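PDB 3QUF: extracellular solute-binding protein, family 1 from Bifidobacterium longum subsp. infantis ATCC 15697, which probably binds a small solute outside the cell and delivers it to an ABC transporter for uptake. Local coordinates for residues Leu89-Arg94 / Ala121-Asp126; Asp105-Asp110 / Gly127-Met132; Phe156-Asp161 / Ser288-Gln293; Leu179-Thr184 / Leu245-Val250; Val281-Ala286 / Lys355-Asn360. All blocks are in the same frame, centred on the assembly; numbering follows the deposited sequence.

How the interactions relate
The five contacts fall into two groups, consistent with the two-lobed fold of solute-binding proteins. Interactions 1 and 2 have centres 12 Å apart and share the hairpin of strands 124-125 and 128-129, where Phe123 O lies 2.8 Å from Tyr130 N. Interactions 3 and 5 have centres 11 Å apart and meet at Ala286, whose N lies 2.8 Å from Lys158 O. Interaction 4 is nested along the chain inside the loop closed by interaction 3, and its nearest atoms are about 5 Å from interaction 5. The centres of interactions 1 and 3 are 31 Å apart. An acetate, likely a crystallisation additive, lies about 4 Å from the Arg94 side chain and may mark a pocket.

Interaction 1: residues Leu89-Arg94 / Ala121-Asp126; sequences LTMDNR and ALFQQD
Arg94 reaches Leu122 by setting CG between its own backbone N and carbonyl carbon (chi1 57°) and then running extended from CG to NE. This brings NH1 to the carbonyl of Leu122, where it donates a hydrogen bond to Leu122 O at 2.9 Å. The bond is bent, with 137° at the hydrogen, and the acceptor lies out of the guanidinium plane. Leu122 CD2 sits over the centre of one guanidinium face, 3.6 Å from Arg94 CZ. A water at the guanidinium edge, in its plane, accepts from Arg94 NH1 at 2.8 Å and donates to Ala121 O at 3.0 Å. NH2 bonds to Asn371 O, so the group is gripped through both terminal nitrogens. Residues 89-94 link strand 86-89 to helix 94-100, a beta-to-alpha connection of the alpha/beta fold, and Thr90 shapes it with an ST turn to Asp92 N. The selenomethionine Met91 bends twice along its chain. Its CE comes obliquely to the Phe123 ring, 3.6 Å from CZ, while its SE touches Leu122 CD1 at 3.9 Å. Leu89 O lies at the ring edge, 3.6 Å from Phe123 CE1. Pro299 of strand 295-305 also packs on Met91, Leu122 and Phe123.

Interaction 2: residues Asp105-Asp110 / Gly127-Met132; sequences DISGED and GKTYGM
This is a mixed backbone and side-chain contact, partly buried, between the loop 105-110 and the second strand of the small hairpin 124-129. Ile106 N donates to Thr129 O at 2.8 Å. Next to it, Thr129 N donates to Ser107 OG at 2.9 Å, so a serine hydroxyl acts here much as a backbone carbonyl would in strand pairing. That hydroxyl is positioned by Asp105. It gives its proton to Asp105 OD1 at 2.6 Å, on the syn lone pair, and Ser107 N donates to the same oxygen at 2.9 Å. The second bond closes an Asx turn. A type II beta turn from Ile106 to Glu109 follows, with Gly108 at the positive-phi place. Asp105 holds CG anti to its backbone N (chi1 178°), which lays the carboxylate across the Lys128 chain. OD2 is 3.3 Å from Lys128 CD but 4.1 Å from Lys128 NZ, beyond salt-bridge range, and a water bridges these two charged atoms. Another water joins Ser107 OG, Gly127 O and Thr129 OG1, and Thr129 OG1 also accepts from Gln124 NE2. On the inner side Ile106 CD1 packs on the backbone of Gly131, 3.9 Å from its N. The Tyr130 ring approaches Asp105 N obliquely, with CE1 at 3.8 Å.

Interaction 3: residues Phe156-Asp161 / Ser288-Gln293; sequences FPKTWD and SKEDGQ
The polar part of the contact is made by the amide of Gln293. Its NE2 donates to Lys158 O at 2.8 Å across the contact and to Glu290 O, three residues back in its own segment, at 2.8 Å. Both bonds are nearly straight, 167° and 176° at the hydrogen, and both acceptors lie in the amide plane. The bend of Gln293 at chi2 (78°) folds the amide back to reach them. Glu290 O is met from above its carbonyl plane. Lys158 O has a second donor, Ala286 N. The Glu290 carbonyl lies within the type I beta turn from Lys289 to Gly292, so the amide ties this turn to the loop that enters helix 160-172. With a leucine in place of Gln293, the Glu290 and Lys158 carbonyls would probably both lose this donor, and the turn its tie to the loop.

The packing part sets aliphatic carbons against polar atoms. Lys158 CB lies 3.4 Å from Gln293 NE2. Lys158 CD passes Glu290 OE1 at 3.5 Å, and Thr159 CG2 touches Glu290 OE2 at 3.5 Å. Thr159 is the N-cap of helix 160-172.

The charges add little direct pairing. Lys158 NZ is 5.9 Å from Glu290 OE1, too far for a salt bridge, and Glu162 brings a like charge close to Glu290. The polar link between the two segments therefore rests on one neutral amide that uses both its hydrogens.

Interaction 4: residues Leu179-Thr184 / Leu245-Val250; sequences LEDFNT and LSADQV
The N-terminal end of helix 247-255 carries a capping box, and the loop 179-184 packs against it. Ser246 N donates to Gln249 OE1 at 2.9 Å, and Gln249 N returns a bond to Ser246 OG at 3.2 Å. Asp181 stands beside this helix start. Its CG is anti to the backbone N (chi1 176°), which brings Asp181 CG within 3.7 Å of Ala247 N. A water accepts from Ala247 N at 3.2 Å and makes a weak bond to Asp181 OD2. A second water accepts from Phe182 N at 2.8 Å and lies close to Leu245 O. Asn183 turns its ND2 to Gly244 O, just before Leu245. In the apolar part, the CD1 methyls of Leu179 and Leu245 touch at 3.6 Å where the side chains cross at a slant, and Leu179 CB lies against Val250 CG2 at 3.9 Å. Leu259 of strand 259-264 touches both Leu179 and Val250. Asp181 OD1 and Leu245 O, both acceptors, stand only 3.1 Å apart, but the carboxylate near the helix N terminus probably suits the helix dipole, with water carrying the link.

Interaction 5: residues Val281-Ala286 / Lys355-Asn360; sequences VAPFPA and KDVVDN
Val357 and Val281 form the tight half of this contact, where helix 355-362 lies on the end of strand 279-282. Their CG1 methyls meet at 3.9 Å, and the two side chains cross at about a right angle. Val357 CG1 is anti to the carbonyl carbon of its own residue (chi1 -66°). This sets CG1 against the backbone of the strand end, 3.8 Å from Pro283 N and 3.9 Å from Ala282 C. Val281 packs in addition on Ala140 and Phe142 of strand 135-144, so the helix joins a patch of side chains on this part of the large mixed sheet.

The other half is looser and polar. Asp356 OD2 stands 4.0 Å from Pro283 CD, these side chains also crossing at about a right angle. A water joins strand and helix by donating to Val281 O at 3.2 Å and accepting from Val357 N at 3.0 Å. A second water donates to Asp356 OD2 at 2.8 Å. The carboxylate of Asp356 is steadied within its own helix: Asn360 ND2 donates to Asp356 OD1 at 2.8 Å, on the anti lone pair and almost straight (173°). Losing the Asp356 carboxylate to an alanine here is likely to deprive the Asn360 amide of its acceptor and set it free to turn. Across the contact, dispersion between methyls and the strand backbone provides the direct touch, and the first turn of the helix meets the strand carbonyl through water.

Interaction 1: residues Leu89-Arg94 / Ala121-Asp126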
# COMPACT_ATOMS: atom_id res chain seq x y z
N LEU A 89 12.45 2.85 7.03
CA LEU A 89 11.84 1.58 7.32
C LEU A 89 10.91 1.28 6.16
O LEU A 89 9.93 1.99 5.92
CB LEU A 89 11.07 1.63 8.62
CG LEU A 89 11.89 1.96 9.87
CD1 LEU A 89 10.98 2.05 11.09
CD2 LEU A 89 12.99 0.96 10.13
N THR A 90 11.26 0.26 5.41
CA THR A 90 10.51 -0.11 4.23
C THR A 90 9.64 -1.31 4.55
O THR A 90 9.75 -1.91 5.62
CB THR A 90 11.40 -0.44 3.08
OG1 THR A 90 12.01 -1.75 3.24
CG2 THR A 90 12.51 0.64 2.90
N MSE A 91 8.78 -1.71 3.59
CA MSE A 91 7.95 -2.88 3.85
C MSE A 91 8.75 -4.16 3.94
O MSE A 91 8.30 -5.17 4.56
CB MSE A 91 6.83 -2.99 2.78
CG MSE A 91 5.89 -1.76 2.75
SE MSE A 91 4.98 -1.38 4.44
CE MSE A 91 6.13 0.08 5.16
N ASP A 92 9.97 -4.16 3.41
CA ASP A 92 10.80 -5.34 3.48
C ASP A 92 11.76 -5.39 4.68
O ASP A 92 12.26 -6.47 4.99
CB ASP A 92 11.66 -5.46 2.21
CG ASP A 92 10.84 -5.78 0.98
OD1 ASP A 92 9.82 -6.49 1.10
OD2 ASP A 92 11.21 -5.27 -0.09
N ASN A 93 12.07 -4.27 5.33
CA ASN A 93 13.00 -4.31 6.45
C ASN A 93 12.42 -3.79 7.77
O ASN A 93 13.14 -3.77 8.78
CB ASN A 93 14.31 -3.57 6.11
CG ASN A 93 14.16 -2.04 6.19
OD1 ASN A 93 13.06 -1.56 6.39
ND2 ASN A 93 15.24 -1.29 6.08
N ARG A 94 11.15 -3.39 7.79
CA ARG A 94 10.66 -2.61 8.95
C ARG A 94 10.80 -3.38 10.26
O ARG A 94 11.32 -2.83 11.25
CB ARG A 94 9.23 -2.11 8.77
CG ARG A 94 8.21 -3.20 8.51
CD ARG A 94 6.87 -2.60 8.04
NE ARG A 94 5.91 -3.68 7.99
CZ ARG A 94 5.23 -4.17 9.04
NH1 ARG A 94 5.38 -3.69 10.28
NH2 ARG A 94 4.46 -5.24 8.88
N ALA A 121 0.97 1.95 12.92
CA ALA A 121 0.99 0.55 13.34
C ALA A 121 2.13 -0.24 12.70
O ALA A 121 2.73 -1.08 13.36
CB ALA A 121 -0.35 -0.11 12.96
N LEU A 122 2.40 0.02 11.42
CA LEU A 122 3.47 -0.70 10.73
C LEU A 122 4.87 -0.26 11.22
O LEU A 122 5.88 -0.90 10.86
CB LEU A 122 3.38 -0.50 9.22
CG LEU A 122 2.14 -1.05 8.51
CD1 LEU A 122 2.18 -0.72 7.02
CD2 LEU A 122 2.02 -2.59 8.75
N PHE A 123 4.94 0.80 12.00
CA PHE A 123 6.22 1.33 12.46
C PHE A 123 6.28 1.34 14.00
O PHE A 123 6.96 2.19 14.61
CB PHE A 123 6.42 2.72 11.88
CG PHE A 123 6.27 2.75 10.39
CD1 PHE A 123 7.29 2.29 9.60
CD2 PHE A 123 5.10 3.19 9.79
CE1 PHE A 123 7.17 2.28 8.19
CE2 PHE A 123 4.95 3.14 8.41
CZ PHE A 123 5.98 2.72 7.60
N GLN A 124 5.57 0.40 14.58
CA GLN A 124 5.53 0.22 16.02
C GLN A 124 5.98 -1.17 16.46
O GLN A 124 5.78 -2.19 15.77
CB GLN A 124 4.12 0.52 16.58
CG GLN A 124 3.84 2.01 16.67
CD GLN A 124 2.38 2.33 16.91
OE1 GLN A 124 1.51 1.48 16.78
NE2 GLN A 124 2.13 3.56 17.27
N GLN A 125 6.57 -1.22 17.65
CA GLN A 125 7.02 -2.47 18.27
C GLN A 125 6.91 -2.27 19.76
O GLN A 125 7.34 -1.24 20.28
CB GLN A 125 8.46 -2.78 17.90
CG GLN A 125 9.09 -4.04 18.48
CD GLN A 125 10.50 -4.15 17.96
OE1 GLN A 125 10.68 -4.63 16.86
NE2 GLN A 125 11.47 -3.57 18.67
N ASP A 126 6.28 -3.24 20.45
CA ASP A 126 6.17 -3.17 21.90
C ASP A 126 5.49 -1.87 22.34
O ASP A 126 5.78 -1.36 23.44
CB ASP A 126 7.50 -3.30 22.62
CG ASP A 126 8.28 -4.59 22.26
OD1 ASP A 126 7.65 -5.60 21.84
OD2 ASP A 126 9.53 -4.55 22.38
O HOH W 1 4.32 -3.53 12.90

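Interaction 2: residues Asp105-Asp110 / Gly127-Met132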
# COMPACT_ATOMS: atom_id res chain seq x y z
N ASP A 105 13.25 5.31 19.58
CA ASP A 105 11.84 5.49 19.99
C ASP A 105 11.43 6.95 19.89
O ASP A 105 11.95 7.80 20.66
CB ASP A 105 11.73 4.99 21.44
CG ASP A 105 10.34 5.14 22.03
OD1 ASP A 105 9.42 5.62 21.34
OD2 ASP A 105 10.18 4.76 23.23
N ILE A 106 10.53 7.24 18.96
CA ILE A 106 10.05 8.60 18.70
C ILE A 106 8.61 8.78 19.17
O ILE A 106 7.94 9.78 18.85
CB ILE A 106 10.30 9.01 17.24
CG1 ILE A 106 9.63 8.04 16.27
CG2 ILE A 106 11.84 9.14 17.00
CD1 ILE A 106 9.67 8.55 14.81
N SER A 107 8.16 7.86 20.03
CA SER A 107 6.81 7.96 20.61
C SER A 107 6.59 9.36 21.21
O SER A 107 7.44 9.87 21.92
CB SER A 107 6.62 6.93 21.72
OG SER A 107 6.83 5.62 21.25
N GLY A 108 5.44 9.93 20.90
CA GLY A 108 5.01 11.19 21.54
C GLY A 108 5.63 12.46 20.98
O GLY A 108 5.36 13.55 21.48
N GLU A 109 6.54 12.32 20.01
CA GLU A 109 7.23 13.51 19.52
C GLU A 109 6.23 14.44 18.81
O GLU A 109 5.30 13.99 18.12
CB GLU A 109 8.37 13.16 18.57
CG GLU A 109 9.57 12.55 19.26
CD GLU A 109 10.45 13.52 20.05
OE1 GLU A 109 10.29 14.76 19.92
OE2 GLU A 109 11.36 13.05 20.78
N ASP A 110 6.41 15.74 19.00
CA ASP A 110 5.47 16.71 18.43
C ASP A 110 5.47 16.69 16.90
O ASP A 110 4.46 17.04 16.27
CB ASP A 110 5.82 18.13 18.91
CG ASP A 110 5.52 18.37 20.36
OD1 ASP A 110 4.75 17.60 20.99
OD2 ASP A 110 6.04 19.38 20.88
N GLY A 127 4.59 -1.39 21.49
CA GLY A 127 3.77 -0.20 21.75
C GLY A 127 4.47 1.13 21.51
O GLY A 127 3.91 2.20 21.79
N LYS A 128 5.74 1.09 21.10
CA LYS A 128 6.53 2.29 20.88
C LYS A 128 6.65 2.55 19.36
O LYS A 128 6.68 1.62 18.56
CB LYS A 128 7.91 2.12 21.50
CG LYS A 128 7.87 2.03 23.02
CD LYS A 128 9.26 1.66 23.61
CE LYS A 128 9.31 1.97 25.13
NZ LYS A 128 10.62 1.60 25.85
N THR A 129 6.66 3.82 19.01
CA THR A 129 6.80 4.24 17.62
C THR A 129 8.26 4.44 17.26
O THR A 129 8.97 5.18 17.94
CB THR A 129 6.01 5.55 17.40
OG1 THR A 129 4.62 5.31 17.72
CG2 THR A 129 6.06 5.97 15.94
N TYR A 130 8.66 3.81 16.16
CA TYR A 130 10.05 3.83 15.67
C TYR A 130 10.20 4.43 14.30
O TYR A 130 11.33 4.55 13.81
CB TYR A 130 10.61 2.41 15.66
CG TYR A 130 10.79 1.87 17.04
CD1 TYR A 130 11.90 2.26 17.83
CD2 TYR A 130 9.88 0.98 17.58
CE1 TYR A 130 12.07 1.77 19.12
CE2 TYR A 130 10.05 0.47 18.88
CZ TYR A 130 11.14 0.89 19.64
OH TYR A 130 11.31 0.42 20.92
N GLY A 131 9.11 4.83 13.66
CA GLY A 131 9.20 5.44 12.31
C GLY A 131 7.97 6.26 12.03
O GLY A 131 6.89 6.07 12.66
N MSE A 132 8.12 7.17 11.07
CA MSE A 132 7.04 8.05 10.70
C MSE A 132 6.86 8.02 9.19
O MSE A 132 7.78 8.42 8.46
CB MSE A 132 7.36 9.51 11.13
CG MSE A 132 6.39 10.52 10.55
SE MSE A 132 6.95 12.37 10.84
CE MSE A 132 8.34 12.38 9.59
O HOH W 2 12.00 3.41 24.54
O HOH W 3 3.76 4.93 20.39

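Interaction 3: residues Phe156-Asp161 / Ser288-Gln293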
# COMPACT_ATOMS: atom_id res chain seq x y z
N PHE A 156 -21.37 1.93 -9.97
CA PHE A 156 -20.57 0.75 -9.71
C PHE A 156 -21.15 -0.04 -8.54
O PHE A 156 -21.54 0.55 -7.55
CB PHE A 156 -19.12 1.12 -9.42
CG PHE A 156 -18.18 -0.01 -9.66
CD1 PHE A 156 -17.76 -0.31 -10.93
CD2 PHE A 156 -17.80 -0.84 -8.62
CE1 PHE A 156 -16.93 -1.39 -11.17
CE2 PHE A 156 -16.99 -1.93 -8.85
CZ PHE A 156 -16.55 -2.21 -10.14
N PRO A 157 -21.15 -1.38 -8.66
CA PRO A 157 -21.60 -2.24 -7.57
C PRO A 157 -20.98 -1.93 -6.21
O PRO A 157 -19.74 -1.77 -6.10
CB PRO A 157 -21.19 -3.64 -8.04
CG PRO A 157 -21.34 -3.60 -9.46
CD PRO A 157 -20.87 -2.18 -9.86
N LYS A 158 -21.82 -1.90 -5.19
CA LYS A 158 -21.41 -1.64 -3.84
C LYS A 158 -20.91 -2.88 -3.10
O LYS A 158 -20.07 -2.75 -2.24
CB LYS A 158 -22.54 -0.96 -3.07
CG LYS A 158 -22.71 0.48 -3.51
CD LYS A 158 -23.80 1.18 -2.69
CE LYS A 158 -23.95 2.65 -3.12
NZ LYS A 158 -22.63 3.29 -3.40
N THR A 159 -21.44 -4.07 -3.43
CA THR A 159 -21.05 -5.29 -2.75
C THR A 159 -20.49 -6.29 -3.71
O THR A 159 -20.77 -6.26 -4.90
CB THR A 159 -22.25 -5.92 -2.02
OG1 THR A 159 -23.19 -6.37 -3.01
CG2 THR A 159 -22.90 -4.90 -1.08
N TRP A 160 -19.70 -7.20 -3.19
CA TRP A 160 -19.10 -8.24 -4.02
C TRP A 160 -20.14 -9.12 -4.76
O TRP A 160 -19.95 -9.48 -5.93
CB TRP A 160 -18.16 -9.08 -3.15
CG TRP A 160 -17.32 -9.99 -3.92
CD1 TRP A 160 -17.46 -11.33 -4.05
CD2 TRP A 160 -16.14 -9.64 -4.64
NE1 TRP A 160 -16.47 -11.85 -4.86
CE2 TRP A 160 -15.64 -10.83 -5.23
CE3 TRP A 160 -15.45 -8.44 -4.87
CZ2 TRP A 160 -14.50 -10.86 -6.02
CZ3 TRP A 160 -14.32 -8.47 -5.66
CH2 TRP A 160 -13.85 -9.68 -6.21
N ASP A 161 -21.24 -9.45 -4.09
CA ASP A 161 -22.29 -10.25 -4.73
C ASP A 161 -22.84 -9.48 -5.94
O ASP A 161 -23.05 -10.06 -7.01
CB ASP A 161 -23.40 -10.59 -3.72
CG ASP A 161 -22.89 -11.44 -2.55
OD1 ASP A 161 -21.68 -11.75 -2.52
OD2 ASP A 161 -23.70 -11.80 -1.67
N SER A 288 -19.82 -7.48 2.55
CA SER A 288 -21.23 -7.70 2.89
C SER A 288 -22.12 -6.48 3.06
O SER A 288 -23.33 -6.57 2.77
CB SER A 288 -21.36 -8.58 4.15
OG SER A 288 -21.08 -7.85 5.32
N LYS A 289 -21.57 -5.37 3.54
CA LYS A 289 -22.36 -4.18 3.88
C LYS A 289 -22.42 -3.15 2.76
O LYS A 289 -21.46 -3.00 1.98
CB LYS A 289 -21.82 -3.53 5.14
CG LYS A 289 -21.76 -4.47 6.35
CD LYS A 289 -21.30 -3.75 7.61
CE LYS A 289 -21.45 -4.62 8.88
NZ LYS A 289 -20.77 -3.99 10.07
N GLU A 290 -23.54 -2.42 2.69
CA GLU A 290 -23.71 -1.44 1.60
C GLU A 290 -22.67 -0.31 1.69
O GLU A 290 -22.40 0.34 0.69
CB GLU A 290 -25.14 -0.87 1.58
CG GLU A 290 -26.16 -1.83 0.94
CD GLU A 290 -26.08 -1.86 -0.59
OE1 GLU A 290 -26.30 -0.79 -1.21
OE2 GLU A 290 -25.83 -2.95 -1.16
N ASP A 291 -22.12 -0.08 2.87
CA ASP A 291 -21.09 0.92 3.07
C ASP A 291 -19.72 0.36 3.43
O ASP A 291 -18.89 1.06 3.99
CB ASP A 291 -21.54 1.90 4.15
CG ASP A 291 -21.61 1.26 5.55
OD1 ASP A 291 -21.36 0.04 5.73
OD2 ASP A 291 -21.93 2.02 6.49
N GLY A 292 -19.47 -0.89 3.08
CA GLY A 292 -18.30 -1.62 3.58
C GLY A 292 -17.10 -1.60 2.64
O GLY A 292 -16.22 -2.45 2.74
N GLN A 293 -17.08 -0.63 1.73
CA GLN A 293 -16.01 -0.57 0.71
C GLN A 293 -14.69 -0.02 1.23
O GLN A 293 -14.65 0.90 2.08
CB GLN A 293 -16.43 0.23 -0.52
CG GLN A 293 -17.74 -0.20 -1.17
CD GLN A 293 -18.96 0.29 -0.43
OE1 GLN A 293 -18.89 1.24 0.38
NE2 GLN A 293 -20.11 -0.36 -0.70

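Interaction 4: residues Leu179-Thr184 / Leu245-Val250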
# COMPACT_ATOMS: atom_id res chain seq x y z
N LEU A 179 -10.27 -8.41 -15.49
CA LEU A 179 -9.02 -9.10 -15.55
C LEU A 179 -8.13 -8.51 -14.48
O LEU A 179 -8.26 -7.32 -14.13
CB LEU A 179 -8.35 -8.92 -16.90
CG LEU A 179 -9.00 -9.51 -18.12
CD1 LEU A 179 -8.14 -9.09 -19.31
CD2 LEU A 179 -9.12 -11.04 -18.02
N GLU A 180 -7.23 -9.33 -13.97
CA GLU A 180 -6.29 -8.86 -12.96
C GLU A 180 -4.92 -9.49 -13.08
O GLU A 180 -4.80 -10.61 -13.54
CB GLU A 180 -6.87 -9.16 -11.60
CG GLU A 180 -6.16 -8.46 -10.47
CD GLU A 180 -7.00 -8.47 -9.18
OE1 GLU A 180 -7.82 -9.39 -8.99
OE2 GLU A 180 -6.81 -7.55 -8.38
N ASP A 181 -3.91 -8.72 -12.74
CA ASP A 181 -2.54 -9.20 -12.68
C ASP A 181 -2.36 -10.02 -11.37
O ASP A 181 -2.35 -9.44 -10.32
CB ASP A 181 -1.59 -8.00 -12.70
CG ASP A 181 -0.13 -8.38 -12.55
OD1 ASP A 181 0.28 -9.49 -13.01
OD2 ASP A 181 0.62 -7.55 -11.98
N PHE A 182 -2.32 -11.35 -11.48
CA PHE A 182 -2.05 -12.26 -10.33
C PHE A 182 -0.56 -12.68 -10.19
O PHE A 182 -0.25 -13.52 -9.34
CB PHE A 182 -2.87 -13.54 -10.47
CG PHE A 182 -4.32 -13.32 -10.65
CD1 PHE A 182 -5.00 -12.43 -9.83
CD2 PHE A 182 -5.02 -14.01 -11.60
CE1 PHE A 182 -6.36 -12.22 -9.98
CE2 PHE A 182 -6.39 -13.81 -11.77
CZ PHE A 182 -7.06 -12.92 -10.97
N ASN A 183 0.34 -12.10 -10.98
CA ASN A 183 1.71 -12.65 -11.18
C ASN A 183 2.74 -12.14 -10.23
O ASN A 183 3.65 -12.88 -9.86
CB ASN A 183 2.23 -12.29 -12.59
CG ASN A 183 1.55 -13.05 -13.65
OD1 ASN A 183 0.75 -13.95 -13.37
ND2 ASN A 183 1.86 -12.72 -14.90
N THR A 184 2.62 -10.86 -9.87
CA THR A 184 3.66 -10.09 -9.22
C THR A 184 3.37 -9.77 -7.76
O THR A 184 4.26 -9.42 -7.00
CB THR A 184 3.79 -8.73 -9.90
OG1 THR A 184 2.48 -8.17 -10.09
CG2 THR A 184 4.49 -8.87 -11.25
N LEU A 245 -1.46 -13.11 -17.11
CA LEU A 245 -1.45 -11.74 -17.69
C LEU A 245 -0.63 -10.79 -16.85
O LEU A 245 -0.69 -10.80 -15.62
CB LEU A 245 -2.85 -11.18 -17.87
CG LEU A 245 -3.84 -11.82 -18.82
CD1 LEU A 245 -5.08 -10.93 -18.90
CD2 LEU A 245 -3.25 -12.04 -20.21
N SER A 246 0.13 -9.92 -17.51
CA SER A 246 0.84 -8.84 -16.83
C SER A 246 -0.09 -7.64 -16.65
O SER A 246 -1.14 -7.59 -17.27
CB SER A 246 2.02 -8.38 -17.65
OG SER A 246 1.58 -7.86 -18.90
N ALA A 247 0.33 -6.71 -15.79
CA ALA A 247 -0.37 -5.45 -15.55
C ALA A 247 -0.56 -4.71 -16.86
O ALA A 247 -1.62 -4.17 -17.12
CB ALA A 247 0.41 -4.57 -14.57
N ASP A 248 0.49 -4.65 -17.67
CA ASP A 248 0.40 -3.97 -18.98
C ASP A 248 -0.61 -4.62 -19.94
O ASP A 248 -1.37 -3.93 -20.65
CB ASP A 248 1.79 -3.83 -19.63
CG ASP A 248 2.68 -2.81 -18.91
OD1 ASP A 248 2.16 -1.93 -18.18
OD2 ASP A 248 3.93 -2.88 -19.05
N GLN A 249 -0.70 -5.95 -19.94
CA GLN A 249 -1.69 -6.63 -20.78
C GLN A 249 -3.13 -6.32 -20.34
O GLN A 249 -4.02 -6.09 -21.16
CB GLN A 249 -1.46 -8.14 -20.80
CG GLN A 249 -0.27 -8.58 -21.68
CD GLN A 249 0.05 -10.05 -21.51
OE1 GLN A 249 0.17 -10.55 -20.38
NE2 GLN A 249 0.20 -10.76 -22.63
N VAL A 250 -3.36 -6.28 -19.04
CA VAL A 250 -4.66 -5.91 -18.53
C VAL A 250 -5.00 -4.48 -18.98
O VAL A 250 -6.11 -4.24 -19.47
CB VAL A 250 -4.73 -6.07 -17.00
CG1 VAL A 250 -5.99 -5.48 -16.43
CG2 VAL A 250 -4.66 -7.56 -16.67
O HOH W 4 2.76 -7.79 -14.09
O HOH W 5 -2.32 -12.41 -14.04

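Interaction 5: residues Val281-Ala286 / Lys355-Asn360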
# COMPACT_ATOMS: atom_id res chain seq x y z
N VAL A 281 -13.87 5.64 -11.36
CA VAL A 281 -13.03 5.02 -10.36
C VAL A 281 -13.84 4.75 -9.10
O VAL A 281 -14.35 5.70 -8.51
CB VAL A 281 -11.80 5.88 -9.97
CG1 VAL A 281 -10.92 5.14 -8.99
CG2 VAL A 281 -11.00 6.25 -11.25
N ALA A 282 -13.86 3.49 -8.67
CA ALA A 282 -14.69 3.08 -7.54
C ALA A 282 -13.84 2.35 -6.53
O ALA A 282 -12.84 1.73 -6.91
CB ALA A 282 -15.79 2.15 -8.03
N PRO A 283 -14.20 2.41 -5.23
CA PRO A 283 -13.56 1.51 -4.30
C PRO A 283 -13.92 0.06 -4.62
O PRO A 283 -14.82 -0.21 -5.44
CB PRO A 283 -14.17 1.93 -2.95
CG PRO A 283 -15.54 2.38 -3.30
CD PRO A 283 -15.40 3.05 -4.66
N PHE A 284 -13.23 -0.88 -3.98
CA PHE A 284 -13.59 -2.27 -4.19
C PHE A 284 -14.94 -2.57 -3.56
O PHE A 284 -15.30 -1.97 -2.53
CB PHE A 284 -12.53 -3.19 -3.61
CG PHE A 284 -11.21 -3.05 -4.28
CD1 PHE A 284 -10.96 -3.66 -5.50
CD2 PHE A 284 -10.24 -2.24 -3.73
CE1 PHE A 284 -9.74 -3.47 -6.15
CE2 PHE A 284 -9.03 -2.04 -4.37
CZ PHE A 284 -8.78 -2.67 -5.58
N PRO A 285 -15.70 -3.47 -4.16
CA PRO A 285 -16.97 -3.85 -3.56
C PRO A 285 -16.80 -4.41 -2.15
O PRO A 285 -15.80 -5.03 -1.83
CB PRO A 285 -17.50 -4.94 -4.48
CG PRO A 285 -16.75 -4.77 -5.77
CD PRO A 285 -15.41 -4.28 -5.34
N ALA A 286 -17.79 -4.15 -1.32
CA ALA A 286 -17.75 -4.62 0.04
C ALA A 286 -17.96 -6.13 0.15
O ALA A 286 -18.66 -6.76 -0.64
CB ALA A 286 -18.83 -3.91 0.88
N LYS A 355 -11.68 11.85 -6.91
CA LYS A 355 -12.15 12.60 -5.74
C LYS A 355 -12.85 11.72 -4.73
O LYS A 355 -12.52 11.82 -3.55
CB LYS A 355 -13.10 13.72 -6.14
CG LYS A 355 -13.51 14.59 -4.94
CD LYS A 355 -14.44 15.70 -5.37
CE LYS A 355 -14.82 16.62 -4.19
NZ LYS A 355 -13.62 17.05 -3.46
N ASP A 356 -13.77 10.87 -5.16
CA ASP A 356 -14.49 9.90 -4.27
C ASP A 356 -13.51 9.02 -3.52
O ASP A 356 -13.53 8.95 -2.27
CB ASP A 356 -15.51 9.06 -5.06
CG ASP A 356 -16.32 8.03 -4.17
OD1 ASP A 356 -16.78 8.36 -3.04
OD2 ASP A 356 -16.54 6.87 -4.64
N VAL A 357 -12.63 8.35 -4.25
CA VAL A 357 -11.71 7.42 -3.60
C VAL A 357 -10.79 8.14 -2.61
O VAL A 357 -10.53 7.64 -1.52
CB VAL A 357 -10.98 6.48 -4.60
CG1 VAL A 357 -12.00 5.55 -5.25
CG2 VAL A 357 -10.22 7.20 -5.64
N VAL A 358 -10.34 9.33 -2.94
CA VAL A 358 -9.49 10.07 -2.02
C VAL A 358 -10.27 10.62 -0.83
O VAL A 358 -9.88 10.39 0.33
CB VAL A 358 -8.71 11.16 -2.73
CG1 VAL A 358 -7.95 12.06 -1.75
CG2 VAL A 358 -7.73 10.46 -3.71
N ASP A 359 -11.35 11.36 -1.09
CA ASP A 359 -12.06 12.00 0.00
C ASP A 359 -12.82 11.04 0.91
O ASP A 359 -12.89 11.27 2.11
CB ASP A 359 -13.05 13.03 -0.50
CG ASP A 359 -12.38 14.29 -1.03
OD1 ASP A 359 -11.13 14.43 -0.99
OD2 ASP A 359 -13.15 15.12 -1.53
N ASN A 360 -13.41 9.99 0.34
CA ASN A 360 -14.31 9.15 1.10
C ASN A 360 -13.70 7.83 1.58
O ASN A 360 -14.31 7.13 2.38
CB ASN A 360 -15.59 8.93 0.31
CG ASN A 360 -16.31 10.23 0.05
OD1 ASN A 360 -16.38 11.09 0.94
ND2 ASN A 360 -16.78 10.42 -1.18
O HOH W 6 -12.99 8.29 -7.20
O HOH W 7 -16.39 6.23 -7.32